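Local coordinates for protein unsaturated glucuronyl hydrolase (Streptococcus agalactiae, PDB 2ZZR) that hydrolyses unsaturated disaccharides of hyaluronan, chondroitin and heparin, releasing the unsaturated uronic acid, at residues A[1-7]-A[206-212]; A[147-151]-A[161-165]; A[153-157]-A[200-204]; A[166-172]-A[218-224]. All coordinates share one frame. Residues are numbered along the deposited sequence.

Interaction 1. Residues A[1-7]-A[206-212]; sequences MKIKPVK and ANNVVRD. With SO4 (sulfate ion), chain B.
The N-terminal tail of this alpha-barrel family 88 glycoside hydrolase is laced along the C-terminal end of helix 192-209, a surface contact joining the start of the chain to the helix and the loop that follows. Residues 1-7 are extended but belong to no sheet. Ile3 lies beside Asn207 (CA-CA 5.7 Å) and Val6 beside Asp212 (4.5 Å). The Asn207 side chain (chi1 m) pairs with the tail backbone through both polar atoms of its amide: ND2 donates to Lys2 O (2.9 Å) and OD1 accepts from Lys4 N (2.8 Å). Lys4 leaves the backbone with chi1 p and then runs fully extended to backbone carbonyls of 206-212, where NZ donates to Val210 O (2.8 Å), weakly to Asn207 O (3.1 Å), and forms a salt bridge with Asp212 OD1 (3.2 Å). Ile3 CD1 rests on Ala206 CB (4.0 Å), and Leu270 of helix 265-280 touches both Val6 and Ala206. Arg211, whose side chain lies close to the substrate-binding Thr234, turns away from the tail and holds a sulfate, probably from the crystallisation liquor, through NH1 to O3 (2.8 Å); Asp212 N donates to sulfate O2 (2.8 Å). The tail is finally pinned by Lys7 N donating to Asp212 O at 2.8 Å.

Interaction 2. Residues A[147-151]-A[161-165]; sequences MERYQ and GELGY
Leu163, Arg149 and Gln151 carry this contact, in which two beta turns near the short hairpin 150-151/156-157 face each other at the protein surface. The turn Met147-Tyr150 is type I and leads from helix 133-147 into strand 150-151; Glu162-Tyr165 is type II, with Gly164 at positive phi (85°) as its third residue. Their short segments run 57° apart, with Arg149 and Leu163 CA atoms at 6.9 Å and those of Gln151 and Gly164 at 7.5 Å. Leu163 (chi1 m, chi2 t) inserts its isobutyl group between the two polar side chains: CD2 lies over one face of the Arg149 guanidinium, 3.5 Å from CZ, and 3.9 Å from Gln151 OE1, while CD1 meets Glu148 O at 3.9 Å. Arg149 (chi1 m, chi2 t, chi3 p) bends its guanidinium across to the loop. There NH2 donates to Gly161 O (3.0 Å), and further bonds from NE to Gln158 O and from NH2 to Ala159 O tie the group to the chain beyond the hairpin. Gly161, at phi 128° and psi -167°, adopts a conformation that calls for glycine. A water closes the polar edge, accepting from Arg149 NH1 at 2.9 Å and donating to Gly161 O at 2.8 Å.

Interaction 3. Residues A[153-157]-A[200-204]; sequences KGGFI and NHFYA
Residues 153-157 turn through two glycines into strand 156-157 and lie against one side of helix 192-209 at residues 200-204. The approach is close: CA atoms are 5.2 Å apart for Gly155 and Asn200, and 4.3 Å for Phe156 and His201. Gly154 (phi 117°, psi -27°) and Gly155 (65°, 52°) both have positive phi, and Gly155 with Phe156 opposite Gln151 forms a G1 beta bulge in the two-stranded hairpin. A CB on Gly155 would point at the helix and sit only 3.4 Å from Asn200 CB, so the lack of a side chain suits the tight packing as well as the bulge. Gly155 O also makes a CA-H...O contact with His201 CA (3.4 Å). His201, with chi1 t and chi2 92°, presents its ring edge to Ile157 N, from which ND1 accepts a nearly straight hydrogen bond (2.9 Å, 175°), so this nitrogen carries no proton. One turn on, Ala204 CB packs on Phe156 CB (4.1 Å) and on Gly154 O and Gly155 O (3.8 Å each). A water lies within hydrogen-bonding distance of Gly154 O (3.0 Å) and Asn200 O (2.8 Å), while Asn200 ND2 bonds to Tyr150 OH. Phe156 turns its ring from the helix to stack on Phe222 and meet Tyr169 edge-to-face; Leu171 of strand 170-172 touches Phe156, His201 and Ala204, and Cys175 of helix 175-178 borders Ile157 and His201.

Interaction 4. Residues A[166-172]-A[218-224]; sequences KEHYRLI and HTFYFDP
Leu171, Phe222 and Tyr169 form the apolar centre of this antiparallel strand pair: Phe222 CE1 lies 3.7 Å from Leu171 CD2, and Phe222 CB 3.8 Å from Tyr169 CD2. Leu171 (chi1 p, chi2 p), facing helix 192-209, also meets Phe220, CD1 to CB at 4.2 Å. The short axes of strands 170-172 and 219-222 come within 4.6 Å, with N-to-C directions 160° apart; strand 229-233 completes the sheet. Leu171 N donates to Phe220 O (3.0 Å) and Phe220 N to Leu171 O (2.9 Å); Arg170-Tyr221 and Ile172-Thr219 are non-hydrogen-bonded pairs, and Phe222 N donates to Tyr169 O (3.0 Å). CH-pi contacts flank the strands: Pro224 CB on Tyr169, Arg170 CB on Tyr221 and Ile172 CG2 on His218, at 3.8, 4.0 and 3.7 Å from the ring centroids. His218 and Thr219 form a classic bulge opposite Val233, next to the substrate-binding Gly232. At the edge, Arg170 NH2 donates to Trp160 O and to His168 O (3.0 Å), while water 3 donates to Lys166 O and Phe222 O, 2.7 Å each.

Helix 192-209 joins three of the contacts: interaction 3 uses its middle, interaction 1 its end, and the sheet of interaction 4 packs on it, with Val209 CB 3.8 Å from Leu171 CD1. Interactions 2 and 3 share the 150-151/156-157 hairpin, where Gln151 N lies 2.7 Å from Phe156 O, and Lys153 O lies 2.8 Å from Tyr169 OH between interactions 3 and 4. Interactions 1 and 2, about 10 Å apart at their nearest atoms, do not touch. Together they gather loops, short strands and the second half of helix 192-209 near the catalytic residues: the Ile172 side chain is about 3 Å from that of the proton donor Asp174, and that of Arg149 about 9 Å from the nucleophile Asp114.

Interaction 1. Residues A[1-7]-A[206-212]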
# COMPACT_ATOMS: atom_id res chain seq x y z
N MET A 1 15.71 7.53 17.91
CA MET A 1 16.25 6.19 17.57
C MET A 1 17.06 6.22 16.28
O MET A 1 16.60 6.73 15.26
CB MET A 1 15.10 5.18 17.46
CG MET A 1 15.51 3.75 17.12
SD MET A 1 16.55 2.97 18.37
CE MET A 1 15.52 3.13 19.84
N LYS A 2 18.27 5.66 16.32
CA LYS A 2 19.13 5.59 15.15
C LYS A 2 18.65 4.52 14.17
O LYS A 2 18.21 3.45 14.57
CB LYS A 2 20.57 5.29 15.56
CG LYS A 2 21.28 6.45 16.25
CD LYS A 2 22.50 5.94 17.01
CE LYS A 2 23.30 7.07 17.62
NZ LYS A 2 24.41 6.52 18.46
N ILE A 3 18.73 4.85 12.88
CA ILE A 3 18.54 3.88 11.81
C ILE A 3 19.90 3.54 11.23
O ILE A 3 20.71 4.43 10.93
CB ILE A 3 17.57 4.40 10.71
CG1 ILE A 3 16.17 4.65 11.31
CG2 ILE A 3 17.48 3.41 9.55
CD1 ILE A 3 15.19 5.31 10.33
N LYS A 4 20.17 2.24 11.09
CA LYS A 4 21.44 1.76 10.55
C LYS A 4 21.68 2.32 9.15
O LYS A 4 20.73 2.59 8.41
CB LYS A 4 21.42 0.23 10.47
CG LYS A 4 20.43 -0.28 9.43
CD LYS A 4 20.35 -1.78 9.38
CE LYS A 4 19.32 -2.19 8.35
NZ LYS A 4 19.23 -3.66 8.27
N PRO A 5 22.96 2.51 8.77
CA PRO A 5 23.25 2.94 7.41
C PRO A 5 22.72 1.95 6.36
O PRO A 5 22.74 0.73 6.58
CB PRO A 5 24.78 2.98 7.37
CG PRO A 5 25.19 3.14 8.80
CD PRO A 5 24.18 2.38 9.59
N VAL A 6 22.23 2.49 5.25
CA VAL A 6 21.85 1.69 4.08
C VAL A 6 22.56 2.25 2.85
O VAL A 6 22.85 3.45 2.78
CB VAL A 6 20.30 1.65 3.83
CG1 VAL A 6 19.58 1.03 5.00
CG2 VAL A 6 19.74 3.05 3.51
N LYS A 7 22.86 1.38 1.89
CA LYS A 7 23.46 1.84 0.65
C LYS A 7 22.42 2.61 -0.14
O LYS A 7 21.31 2.13 -0.37
CB LYS A 7 24.02 0.67 -0.17
CG LYS A 7 24.65 1.11 -1.50
CD LYS A 7 25.54 0.03 -2.12
CE LYS A 7 24.78 -1.27 -2.33
NZ LYS A 7 25.64 -2.37 -2.83
N ALA A 206 12.41 -0.50 10.21
CA ALA A 206 13.48 0.21 9.51
C ALA A 206 14.85 -0.42 9.74
O ALA A 206 15.67 -0.50 8.83
CB ALA A 206 13.50 1.68 9.93
N ASN A 207 15.09 -0.86 10.97
CA ASN A 207 16.41 -1.36 11.33
C ASN A 207 16.65 -2.81 10.96
O ASN A 207 17.80 -3.29 11.01
CB ASN A 207 16.69 -1.09 12.80
CG ASN A 207 17.24 0.30 13.03
OD1 ASN A 207 18.14 0.73 12.32
ND2 ASN A 207 16.71 0.99 14.02
N ASN A 208 15.59 -3.51 10.56
CA ASN A 208 15.66 -4.96 10.39
C ASN A 208 15.05 -5.48 9.09
O ASN A 208 15.72 -6.19 8.33
CB ASN A 208 15.04 -5.66 11.60
CG ASN A 208 15.74 -5.30 12.91
OD1 ASN A 208 16.90 -5.67 13.12
ND2 ASN A 208 15.05 -4.59 13.78
N VAL A 209 13.79 -5.12 8.82
CA VAL A 209 13.12 -5.62 7.62
C VAL A 209 13.63 -4.93 6.35
O VAL A 209 13.50 -5.46 5.24
CB VAL A 209 11.56 -5.58 7.77
CG1 VAL A 209 10.99 -4.21 7.37
CG2 VAL A 209 10.91 -6.70 6.95
N VAL A 210 14.22 -3.74 6.51
CA VAL A 210 14.97 -3.10 5.44
C VAL A 210 16.42 -3.55 5.58
O VAL A 210 16.99 -3.48 6.67
CB VAL A 210 14.87 -1.56 5.49
CG1 VAL A 210 15.62 -0.92 4.32
CG2 VAL A 210 13.40 -1.12 5.49
N ARG A 211 17.00 -4.02 4.48
CA ARG A 211 18.36 -4.56 4.48
C ARG A 211 19.41 -3.48 4.21
O ARG A 211 19.09 -2.40 3.72
CB ARG A 211 18.48 -5.68 3.43
CG ARG A 211 17.46 -6.80 3.60
CD ARG A 211 17.80 -8.01 2.73
NE ARG A 211 18.95 -8.74 3.26
CZ ARG A 211 19.36 -9.93 2.82
NH1 ARG A 211 20.42 -10.51 3.38
NH2 ARG A 211 18.73 -10.53 1.82
N ASP A 212 20.67 -3.79 4.52
CA ASP A 212 21.78 -2.85 4.35
C ASP A 212 21.96 -2.34 2.91
O ASP A 212 22.50 -1.26 2.71
CB ASP A 212 23.10 -3.46 4.85
CG ASP A 212 23.16 -3.59 6.36
OD1 ASP A 212 22.14 -3.35 7.05
OD2 ASP A 212 24.23 -3.96 6.87
S SO4 B . 21.20 -7.57 6.09
O1 SO4 B . 21.99 -7.76 7.30
O2 SO4 B . 21.45 -6.25 5.54
O3 SO4 B . 21.55 -8.59 5.10
O4 SO4 B . 19.78 -7.69 6.42

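Interaction 2. Residues A[147-151]-A[161-165]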
# COMPACT_ATOMS: atom_id res chain seq x y z
N MET A 147 -3.71 -2.80 18.19
CA MET A 147 -2.85 -2.66 19.37
C MET A 147 -2.66 -3.98 20.14
O MET A 147 -1.63 -4.17 20.79
CB MET A 147 -3.40 -1.57 20.31
CG MET A 147 -3.29 -0.15 19.74
SD MET A 147 -1.59 0.47 19.77
CE MET A 147 -1.48 1.00 21.48
N GLU A 148 -3.65 -4.86 20.05
CA GLU A 148 -3.63 -6.16 20.75
C GLU A 148 -2.44 -7.03 20.34
O GLU A 148 -2.02 -7.92 21.10
CB GLU A 148 -4.93 -6.94 20.51
CG GLU A 148 -6.19 -6.35 21.11
CD GLU A 148 -7.45 -7.08 20.68
OE1 GLU A 148 -7.35 -8.16 20.04
OE2 GLU A 148 -8.56 -6.58 20.98
N ARG A 149 -1.90 -6.80 19.14
CA ARG A 149 -0.79 -7.61 18.63
C ARG A 149 0.60 -7.03 18.92
O ARG A 149 1.61 -7.60 18.53
CB ARG A 149 -0.97 -7.90 17.14
CG ARG A 149 -2.28 -8.60 16.81
CD ARG A 149 -2.26 -9.24 15.43
NE ARG A 149 -1.42 -10.43 15.37
CZ ARG A 149 -1.78 -11.64 15.81
NH1 ARG A 149 -2.98 -11.83 16.35
NH2 ARG A 149 -0.94 -12.66 15.71
N TYR A 150 0.64 -5.89 19.63
CA TYR A 150 1.92 -5.26 19.96
C TYR A 150 2.72 -6.09 20.94
O TYR A 150 2.20 -6.54 21.96
CB TYR A 150 1.70 -3.85 20.54
CG TYR A 150 2.99 -3.16 20.92
CD1 TYR A 150 3.31 -2.91 22.26
CD2 TYR A 150 3.90 -2.76 19.94
CE1 TYR A 150 4.50 -2.28 22.61
CE2 TYR A 150 5.09 -2.12 20.28
CZ TYR A 150 5.38 -1.88 21.62
OH TYR A 150 6.56 -1.26 21.95
N GLN A 151 4.00 -6.27 20.63
CA GLN A 151 4.94 -6.98 21.49
C GLN A 151 6.00 -6.03 22.06
O GLN A 151 6.81 -5.48 21.31
CB GLN A 151 5.61 -8.12 20.72
CG GLN A 151 4.65 -9.19 20.21
CD GLN A 151 3.99 -10.02 21.32
OE1 GLN A 151 3.07 -10.80 21.06
NE2 GLN A 151 4.44 -9.83 22.56
N GLY A 161 -0.89 -15.27 13.48
CA GLY A 161 -0.34 -16.45 14.12
C GLY A 161 -0.55 -16.40 15.62
O GLY A 161 -1.33 -15.58 16.12
N GLU A 162 0.14 -17.28 16.34
CA GLU A 162 0.01 -17.35 17.79
C GLU A 162 0.83 -16.24 18.44
O GLU A 162 2.05 -16.18 18.28
CB GLU A 162 0.47 -18.73 18.28
CG GLU A 162 0.31 -18.95 19.79
CD GLU A 162 -1.14 -19.08 20.23
OE1 GLU A 162 -1.42 -18.86 21.43
OE2 GLU A 162 -2.02 -19.40 19.39
N LEU A 163 0.16 -15.35 19.17
CA LEU A 163 0.82 -14.22 19.81
C LEU A 163 1.86 -14.68 20.82
O LEU A 163 1.56 -15.51 21.69
CB LEU A 163 -0.21 -13.32 20.51
CG LEU A 163 -1.05 -12.40 19.62
CD1 LEU A 163 -2.13 -11.74 20.44
CD2 LEU A 163 -0.17 -11.35 18.93
N GLY A 164 3.08 -14.17 20.67
CA GLY A 164 4.18 -14.45 21.60
C GLY A 164 4.97 -15.71 21.30
O GLY A 164 6.02 -15.96 21.89
N TYR A 165 4.46 -16.52 20.36
CA TYR A 165 5.05 -17.81 20.03
C TYR A 165 6.26 -17.63 19.12
O TYR A 165 6.16 -17.01 18.06
CB TYR A 165 4.00 -18.72 19.40
CG TYR A 165 4.52 -20.06 18.96
CD1 TYR A 165 5.21 -20.88 19.86
CD2 TYR A 165 4.33 -20.53 17.66
CE1 TYR A 165 5.70 -22.11 19.47
CE2 TYR A 165 4.81 -21.76 17.26
CZ TYR A 165 5.49 -22.55 18.18
OH TYR A 165 5.98 -23.77 17.81
O HOH W 1 -3.62 -14.54 17.29

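Interaction 3. Residues A[153-157]-A[200-204]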
# COMPACT_ATOMS: atom_id res chain seq x y z
N LYS A 153 8.58 -6.77 23.79
CA LYS A 153 9.91 -7.35 23.57
C LYS A 153 10.24 -7.36 22.08
O LYS A 153 9.93 -8.32 21.36
CB LYS A 153 10.01 -8.74 24.20
CG LYS A 153 9.81 -8.72 25.71
CD LYS A 153 10.27 -10.02 26.35
CE LYS A 153 10.33 -9.91 27.87
NZ LYS A 153 11.43 -8.99 28.30
N GLY A 154 10.89 -6.29 21.63
CA GLY A 154 11.17 -6.05 20.22
C GLY A 154 10.47 -4.79 19.73
O GLY A 154 10.94 -4.15 18.79
N GLY A 155 9.36 -4.44 20.37
CA GLY A 155 8.61 -3.21 20.08
C GLY A 155 8.00 -3.20 18.70
O GLY A 155 8.19 -2.25 17.93
N PHE A 156 7.27 -4.25 18.37
CA PHE A 156 6.67 -4.40 17.04
C PHE A 156 5.28 -5.01 17.12
O PHE A 156 4.92 -5.65 18.12
CB PHE A 156 7.57 -5.26 16.14
CG PHE A 156 7.64 -6.70 16.57
CD1 PHE A 156 8.54 -7.10 17.56
CD2 PHE A 156 6.81 -7.66 15.99
CE1 PHE A 156 8.60 -8.43 17.98
CE2 PHE A 156 6.87 -8.99 16.39
CZ PHE A 156 7.77 -9.38 17.39
N ILE A 157 4.50 -4.81 16.06
CA ILE A 157 3.18 -5.43 15.93
C ILE A 157 3.38 -6.78 15.27
O ILE A 157 3.87 -6.86 14.13
CB ILE A 157 2.22 -4.55 15.08
CG1 ILE A 157 2.00 -3.20 15.76
CG2 ILE A 157 0.88 -5.28 14.86
CD1 ILE A 157 1.43 -2.14 14.85
N ASN A 200 7.63 2.75 17.63
CA ASN A 200 8.46 1.58 17.94
C ASN A 200 8.44 0.59 16.80
O ASN A 200 9.50 0.08 16.40
CB ASN A 200 8.00 0.89 19.23
CG ASN A 200 8.35 1.68 20.47
OD1 ASN A 200 9.05 2.69 20.41
ND2 ASN A 200 7.85 1.23 21.62
N HIS A 201 7.24 0.32 16.29
CA HIS A 201 7.10 -0.59 15.16
C HIS A 201 7.83 -0.08 13.94
O HIS A 201 8.47 -0.85 13.23
CB HIS A 201 5.64 -0.85 14.79
CG HIS A 201 5.49 -1.79 13.64
ND1 HIS A 201 5.36 -3.15 13.81
CD2 HIS A 201 5.53 -1.57 12.30
CE1 HIS A 201 5.29 -3.73 12.63
NE2 HIS A 201 5.40 -2.80 11.70
N PHE A 202 7.75 1.23 13.69
CA PHE A 202 8.47 1.78 12.56
C PHE A 202 9.97 1.49 12.65
O PHE A 202 10.56 0.99 11.70
CB PHE A 202 8.25 3.30 12.36
CG PHE A 202 9.03 3.81 11.19
CD1 PHE A 202 8.52 3.70 9.90
CD2 PHE A 202 10.34 4.27 11.36
CE1 PHE A 202 9.27 4.11 8.80
CE2 PHE A 202 11.10 4.67 10.27
CZ PHE A 202 10.56 4.59 8.98
N TYR A 203 10.58 1.80 13.79
CA TYR A 203 12.03 1.61 13.93
C TYR A 203 12.44 0.15 13.92
O TYR A 203 13.48 -0.19 13.37
CB TYR A 203 12.58 2.35 15.15
CG TYR A 203 12.62 3.85 14.96
CD1 TYR A 203 11.83 4.69 15.73
CD2 TYR A 203 13.44 4.42 13.97
CE1 TYR A 203 11.86 6.07 15.55
CE2 TYR A 203 13.47 5.80 13.78
CZ TYR A 203 12.68 6.62 14.57
OH TYR A 203 12.71 7.99 14.40
N ALA A 204 11.62 -0.72 14.51
CA ALA A 204 11.87 -2.16 14.44
C ALA A 204 11.89 -2.63 12.98
O ALA A 204 12.73 -3.45 12.59
CB ALA A 204 10.81 -2.92 15.24
O HOH W 2 11.02 -1.17 18.34

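Interaction 4. Residues A[166-172]-A[218-224]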
# COMPACT_ATOMS: atom_id res chain seq x y z
N LYS A 166 7.40 -18.18 19.53
CA LYS A 166 8.68 -17.98 18.84
C LYS A 166 8.65 -18.20 17.33
O LYS A 166 9.18 -17.38 16.57
CB LYS A 166 9.79 -18.85 19.46
CG LYS A 166 11.17 -18.60 18.88
CD LYS A 166 12.23 -19.50 19.50
CE LYS A 166 13.63 -18.98 19.22
NZ LYS A 166 13.98 -18.94 17.76
N GLU A 167 8.03 -19.29 16.88
CA GLU A 167 8.03 -19.63 15.45
C GLU A 167 7.14 -18.70 14.61
O GLU A 167 7.19 -18.74 13.38
CB GLU A 167 7.65 -21.10 15.22
CG GLU A 167 8.49 -22.10 16.04
CD GLU A 167 9.99 -21.91 15.88
OE1 GLU A 167 10.71 -22.06 16.89
OE2 GLU A 167 10.46 -21.61 14.75
N HIS A 168 6.34 -17.88 15.29
CA HIS A 168 5.45 -16.90 14.64
C HIS A 168 5.83 -15.46 15.02
O HIS A 168 5.17 -14.52 14.58
CB HIS A 168 4.01 -17.11 15.09
CG HIS A 168 3.41 -18.41 14.63
ND1 HIS A 168 2.09 -18.72 14.84
CD2 HIS A 168 3.95 -19.45 13.96
CE1 HIS A 168 1.83 -19.91 14.34
NE2 HIS A 168 2.94 -20.38 13.80
N TYR A 169 6.87 -15.31 15.83
CA TYR A 169 7.18 -14.03 16.49
C TYR A 169 7.92 -13.11 15.53
O TYR A 169 9.16 -13.02 15.53
CB TYR A 169 7.99 -14.30 17.75
CG TYR A 169 7.97 -13.19 18.78
CD1 TYR A 169 6.83 -12.96 19.55
CD2 TYR A 169 9.09 -12.41 19.00
CE1 TYR A 169 6.81 -11.96 20.51
CE2 TYR A 169 9.09 -11.40 19.96
CZ TYR A 169 7.95 -11.19 20.71
OH TYR A 169 7.94 -10.20 21.66
N ARG A 170 7.15 -12.42 14.69
CA ARG A 170 7.72 -11.73 13.55
C ARG A 170 6.85 -10.54 13.15
O ARG A 170 5.66 -10.50 13.48
CB ARG A 170 7.86 -12.69 12.37
CG ARG A 170 6.52 -13.03 11.68
CD ARG A 170 6.43 -14.47 11.21
NE ARG A 170 5.29 -14.66 10.31
CZ ARG A 170 4.02 -14.79 10.70
NH1 ARG A 170 3.07 -14.94 9.80
NH2 ARG A 170 3.70 -14.77 12.00
N LEU A 171 7.46 -9.60 12.43
CA LEU A 171 6.72 -8.54 11.75
C LEU A 171 6.81 -8.76 10.24
O LEU A 171 7.72 -9.45 9.76
CB LEU A 171 7.26 -7.15 12.12
CG LEU A 171 8.71 -6.74 11.81
CD1 LEU A 171 8.93 -6.39 10.33
CD2 LEU A 171 9.15 -5.57 12.69
N ILE A 172 5.89 -8.16 9.50
CA ILE A 172 5.91 -8.21 8.05
C ILE A 172 5.95 -6.77 7.55
O ILE A 172 5.39 -5.88 8.19
CB ILE A 172 4.70 -9.02 7.49
CG1 ILE A 172 4.80 -10.48 7.96
CG2 ILE A 172 4.63 -8.95 5.96
CD1 ILE A 172 3.61 -11.35 7.60
N HIS A 218 10.60 -9.67 3.53
CA HIS A 218 9.16 -9.71 3.72
C HIS A 218 8.86 -9.76 5.22
O HIS A 218 8.03 -9.01 5.73
CB HIS A 218 8.57 -10.94 3.01
CG HIS A 218 7.15 -11.25 3.38
ND1 HIS A 218 6.08 -10.89 2.60
CD2 HIS A 218 6.64 -11.92 4.44
CE1 HIS A 218 4.96 -11.30 3.17
NE2 HIS A 218 5.27 -11.94 4.28
N THR A 219 9.58 -10.65 5.90
CA THR A 219 9.34 -10.98 7.30
C THR A 219 10.62 -10.79 8.10
O THR A 219 11.72 -11.02 7.59
CB THR A 219 8.88 -12.47 7.41
OG1 THR A 219 7.59 -12.62 6.81
CG2 THR A 219 8.78 -12.92 8.86
N PHE A 220 10.49 -10.37 9.36
CA PHE A 220 11.64 -10.35 10.26
C PHE A 220 11.27 -10.89 11.63
O PHE A 220 10.33 -10.42 12.26
CB PHE A 220 12.26 -8.95 10.38
CG PHE A 220 13.72 -8.99 10.75
CD1 PHE A 220 14.70 -8.91 9.77
CD2 PHE A 220 14.11 -9.15 12.08
CE1 PHE A 220 16.05 -8.98 10.11
CE2 PHE A 220 15.45 -9.22 12.42
CZ PHE A 220 16.42 -9.14 11.44
N TYR A 221 12.04 -11.88 12.08
CA TYR A 221 11.81 -12.55 13.35
C TYR A 221 12.56 -11.92 14.51
O TYR A 221 13.68 -11.45 14.34
CB TYR A 221 12.23 -14.03 13.26
CG TYR A 221 11.27 -14.88 12.47
CD1 TYR A 221 11.40 -15.03 11.09
CD2 TYR A 221 10.23 -15.55 13.12
CE1 TYR A 221 10.52 -15.83 10.37
CE2 TYR A 221 9.34 -16.36 12.40
CZ TYR A 221 9.49 -16.48 11.03
OH TYR A 221 8.61 -17.27 10.32
N PHE A 222 11.95 -11.96 15.68
CA PHE A 222 12.56 -11.49 16.92
C PHE A 222 12.56 -12.61 17.95
O PHE A 222 11.82 -13.59 17.82
CB PHE A 222 11.80 -10.27 17.45
CG PHE A 222 11.95 -9.05 16.58
CD1 PHE A 222 11.18 -8.90 15.43
CD2 PHE A 222 12.87 -8.06 16.91
CE1 PHE A 222 11.33 -7.78 14.62
CE2 PHE A 222 13.02 -6.93 16.10
CZ PHE A 222 12.25 -6.79 14.95
N ASP A 223 13.40 -12.46 18.97
CA ASP A 223 13.41 -13.40 20.09
C ASP A 223 12.37 -12.98 21.14
O ASP A 223 12.46 -11.88 21.69
CB ASP A 223 14.82 -13.46 20.70
CG ASP A 223 14.98 -14.60 21.71
OD1 ASP A 223 14.16 -14.70 22.64
OD2 ASP A 223 15.94 -15.38 21.58
N PRO A 224 11.37 -13.84 21.41
CA PRO A 224 10.31 -13.48 22.36
C PRO A 224 10.78 -13.30 23.80
O PRO A 224 10.10 -12.63 24.58
CB PRO A 224 9.32 -14.64 22.25
CG PRO A 224 10.08 -15.76 21.68
CD PRO A 224 11.15 -15.17 20.82
O HOH W 3 11.49 -15.92 16.43
O HOH W 4 8.93 -19.65 11.51
O HOH W 5 7.44 -11.79 24.42